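Local coordinates for mandelate racemase/muconate lactonizing protein (Thermobispora bispora, PDB 3VC5) that probably dehydrates D-glucarate to 5-dehydro-4-deoxy-D-glucarate with the help of magnesium, as a member of the enolase superfamily, at residues Leu187-Ile192 / Glu220-Gln225. Residues are numbered along the deposited sequence; the frame is centred on the assembly and turned at random.
Sequences LDPDGI and EAEAIQ
The ring of P189 packs on the backbone of A223 and the side chain of E222 by van der Waals contact, and no hydrogen bond passes between residues 187-192 and 220-225. P189 CG lies 3.9 Å from A223 N and 4.0 Å from E222 CB. P189 CB rests 4.0 Å from A223 CA. With only a methyl group at A223, the backbones come close, the CA atoms of P189 and A223 being 4.1 Å apart. E222, itself exposed, keeps CG beside its own backbone N (chi1 -77°), and from there the extended chain runs obliquely past the proline ring, bringing E222 OE1 to 4.1 Å from P189 CG. On the buried side, I192 CG2 stands 4.5 Å from A223 CB; both side chains also meet L210 of strand 208-211 and Y170. Helices 189-203 and 217-230 flank that strand in sequence and are neighbours on the outside of the (β/α)7β barrel characteristic of the enolase superfamily. P189 is the first residue of helix 189-203. Its first turn is capped by D188 at the N-cap: OD1, brought round by a chi1 of 57°, accepts from G191 N at 2.9 Å, and G191 N meets D188 OD1 nearly in line with the carboxylate C-O bond. On the second helix, E220 points its CB away from residues 187-192, and its carboxylate takes hydrogen bonds from the backbone N atoms of G213, V214 and F215, tying the helix to the loop that follows strand 208-211.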
ATOM      1  N   LEU A 187     -11.377  15.575 -37.458  1.00 29.74           N
ATOM      2  CA  LEU A 187     -10.130  16.286 -37.748  1.00 32.61           C
ATOM      3  C   LEU A 187     -10.205  17.778 -37.390  1.00 33.66           C
ATOM      4  O   LEU A 187      -9.288  18.552 -37.702  1.00 38.82           O
ATOM      5  CB  LEU A 187      -9.757  16.097 -39.224  1.00 35.25           C
ATOM      6  CG  LEU A 187      -9.544  14.655 -39.703  1.00 35.81           C
ATOM      7  CD1 LEU A 187      -9.495  14.562 -41.226  1.00 38.83           C
ATOM      8  CD2 LEU A 187      -8.269  14.104 -39.087  1.00 37.48           C
ATOM      9  N   ASP A 188     -11.281  18.164 -36.708  1.00 33.48           N
ATOM     10  CA  ASP A 188     -11.532  19.562 -36.350  1.00 28.92           C
ATOM     11  C   ASP A 188     -12.554  19.595 -35.212  1.00 30.44           C
ATOM     12  O   ASP A 188     -13.067  18.539 -34.812  1.00 31.55           O
ATOM     13  CB  ASP A 188     -12.005  20.359 -37.570  1.00 33.93           C
ATOM     14  CG  ASP A 188     -13.253  19.779 -38.229  1.00 38.70           C
ATOM     15  OD1 ASP A 188     -14.020  19.005 -37.615  1.00 41.44           O
ATOM     16  OD2 ASP A 188     -13.479  20.132 -39.399  1.00 48.88           O
ATOM     17  N   PRO A 189     -12.816  20.785 -34.649  1.00 33.32           N
ATOM     18  CA  PRO A 189     -13.700  20.862 -33.497  1.00 32.45           C
ATOM     19  C   PRO A 189     -15.084  20.262 -33.744  1.00 33.52           C
ATOM     20  O   PRO A 189     -15.591  19.549 -32.868  1.00 34.32           O
ATOM     21  CB  PRO A 189     -13.779  22.379 -33.231  1.00 33.34           C
ATOM     22  CG  PRO A 189     -12.442  22.877 -33.653  1.00 34.88           C
ATOM     23  CD  PRO A 189     -12.146  22.080 -34.908  1.00 35.65           C
ATOM     24  N   ASP A 190     -15.689  20.543 -34.903  1.00 36.71           N
ATOM     25  CA  ASP A 190     -16.988  19.970 -35.238  1.00 33.76           C
ATOM     26  C   ASP A 190     -16.960  18.442 -35.209  1.00 34.58           C
ATOM     27  O   ASP A 190     -17.871  17.790 -34.670  1.00 34.70           O
ATOM     28  CB  ASP A 190     -17.435  20.425 -36.629  1.00 37.14           C
ATOM     29  CG  ASP A 190     -17.957  21.854 -36.647  1.00 44.94           C
ATOM     30  OD1 ASP A 190     -18.122  22.491 -35.584  1.00 41.42           O
ATOM     31  OD2 ASP A 190     -18.223  22.343 -37.756  1.00 53.43           O
ATOM     32  N   GLY A 191     -15.932  17.872 -35.827  1.00 34.96           N
ATOM     33  CA  GLY A 191     -15.798  16.426 -35.895  1.00 31.52           C
ATOM     34  C   GLY A 191     -15.610  15.795 -34.521  1.00 31.68           C
ATOM     35  O   GLY A 191     -16.155  14.745 -34.249  1.00 33.01           O
ATOM     36  N   ILE A 192     -14.824  16.436 -33.657  1.00 30.27           N
ATOM     37  CA  ILE A 192     -14.617  15.972 -32.287  1.00 30.03           C
ATOM     38  C   ILE A 192     -15.899  16.080 -31.454  1.00 31.41           C
ATOM     39  O   ILE A 192     -16.257  15.154 -30.707  1.00 30.68           O
ATOM     40  CB  ILE A 192     -13.431  16.745 -31.629  1.00 30.95           C
ATOM     41  CG1 ILE A 192     -12.096  16.302 -32.265  1.00 27.32           C
ATOM     42  CG2 ILE A 192     -13.444  16.638 -30.088  1.00 31.51           C
ATOM     43  CD1 ILE A 192     -11.672  14.871 -31.937  1.00 26.88           C
ATOM     44  N   GLU A 220      -6.393  22.417 -31.050  1.00 31.39           N
ATOM     45  CA  GLU A 220      -6.833  21.477 -30.032  1.00 30.31           C
ATOM     46  C   GLU A 220      -7.500  22.222 -28.900  1.00 32.14           C
ATOM     47  O   GLU A 220      -8.491  21.746 -28.343  1.00 33.12           O
ATOM     48  CB  GLU A 220      -5.652  20.620 -29.567  1.00 28.91           C
ATOM     49  CG  GLU A 220      -5.038  19.859 -30.764  1.00 28.04           C
ATOM     50  CD  GLU A 220      -4.013  18.790 -30.389  1.00 30.95           C
ATOM     51  OE1 GLU A 220      -3.376  18.917 -29.316  1.00 29.66           O
ATOM     52  OE2 GLU A 220      -3.805  17.862 -31.221  1.00 29.31           O
ATOM     53  N   ALA A 221      -6.981  23.405 -28.571  1.00 31.55           N
ATOM     54  CA  ALA A 221      -7.668  24.275 -27.616  1.00 33.68           C
ATOM     55  C   ALA A 221      -9.077  24.631 -28.121  1.00 34.71           C
ATOM     56  O   ALA A 221     -10.033  24.658 -27.340  1.00 35.08           O
ATOM     57  CB  ALA A 221      -6.850  25.529 -27.323  1.00 35.87           C
ATOM     58  N   GLU A 222      -9.197  24.909 -29.419  1.00 33.81           N
ATOM     59  CA  GLU A 222     -10.491  25.214 -30.022  1.00 36.18           C
ATOM     60  C   GLU A 222     -11.477  24.059 -29.838  1.00 37.57           C
ATOM     61  O   GLU A 222     -12.658  24.287 -29.527  1.00 35.13           O
ATOM     62  CB  GLU A 222     -10.345  25.482 -31.520  1.00 44.84           C
ATOM     63  CG  GLU A 222      -9.791  26.826 -31.901  1.00 63.40           C
ATOM     64  CD  GLU A 222      -9.842  27.024 -33.401  1.00 86.54           C
ATOM     65  OE1 GLU A 222     -10.871  26.648 -34.007  1.00 87.87           O
ATOM     66  OE2 GLU A 222      -8.861  27.544 -33.973  1.00 91.08           O
ATOM     67  N   ALA A 223     -10.994  22.825 -30.053  1.00 34.34           N
ATOM     68  CA  ALA A 223     -11.820  21.626 -29.880  1.00 33.44           C
ATOM     69  C   ALA A 223     -12.275  21.491 -28.426  1.00 33.91           C
ATOM     70  O   ALA A 223     -13.434  21.163 -28.139  1.00 33.27           O
ATOM     71  CB  ALA A 223     -11.050  20.397 -30.288  1.00 31.96           C
ATOM     72  N   ILE A 224     -11.349  21.707 -27.497  1.00 31.12           N
ATOM     73  CA  ILE A 224     -11.713  21.701 -26.077  1.00 30.81           C
ATOM     74  C   ILE A 224     -12.804  22.733 -25.780  1.00 32.43           C
ATOM     75  O   ILE A 224     -13.779  22.445 -25.083  1.00 34.68           O
ATOM     76  CB  ILE A 224     -10.484  21.965 -25.171  1.00 30.38           C
ATOM     77  CG1 ILE A 224      -9.584  20.725 -25.124  1.00 29.65           C
ATOM     78  CG2 ILE A 224     -10.930  22.366 -23.766  1.00 32.33           C
ATOM     79  CD1 ILE A 224     -10.254  19.483 -24.511  1.00 30.28           C
ATOM     80  N   GLN A 225     -12.659  23.940 -26.311  1.00 33.75           N
ATOM     81  CA  GLN A 225     -13.681  24.946 -26.088  1.00 36.81           C
ATOM     82  C   GLN A 225     -15.030  24.561 -26.685  1.00 34.89           C
ATOM     83  O   GLN A 225     -16.086  24.832 -26.103  1.00 38.83           O
ATOM     84  CB  GLN A 225     -13.213  26.286 -26.651  1.00 39.06           C
ATOM     85  CG  GLN A 225     -12.303  27.027 -25.715  1.00 49.28           C
ATOM     86  CD  GLN A 225     -13.074  27.628 -24.548  1.00 71.87           C
ATOM     87  OE1 GLN A 225     -12.481  28.159 -23.609  1.00 77.73           O
ATOM     88  NE2 GLN A 225     -14.406  27.545 -24.605  1.00 75.61           N
TER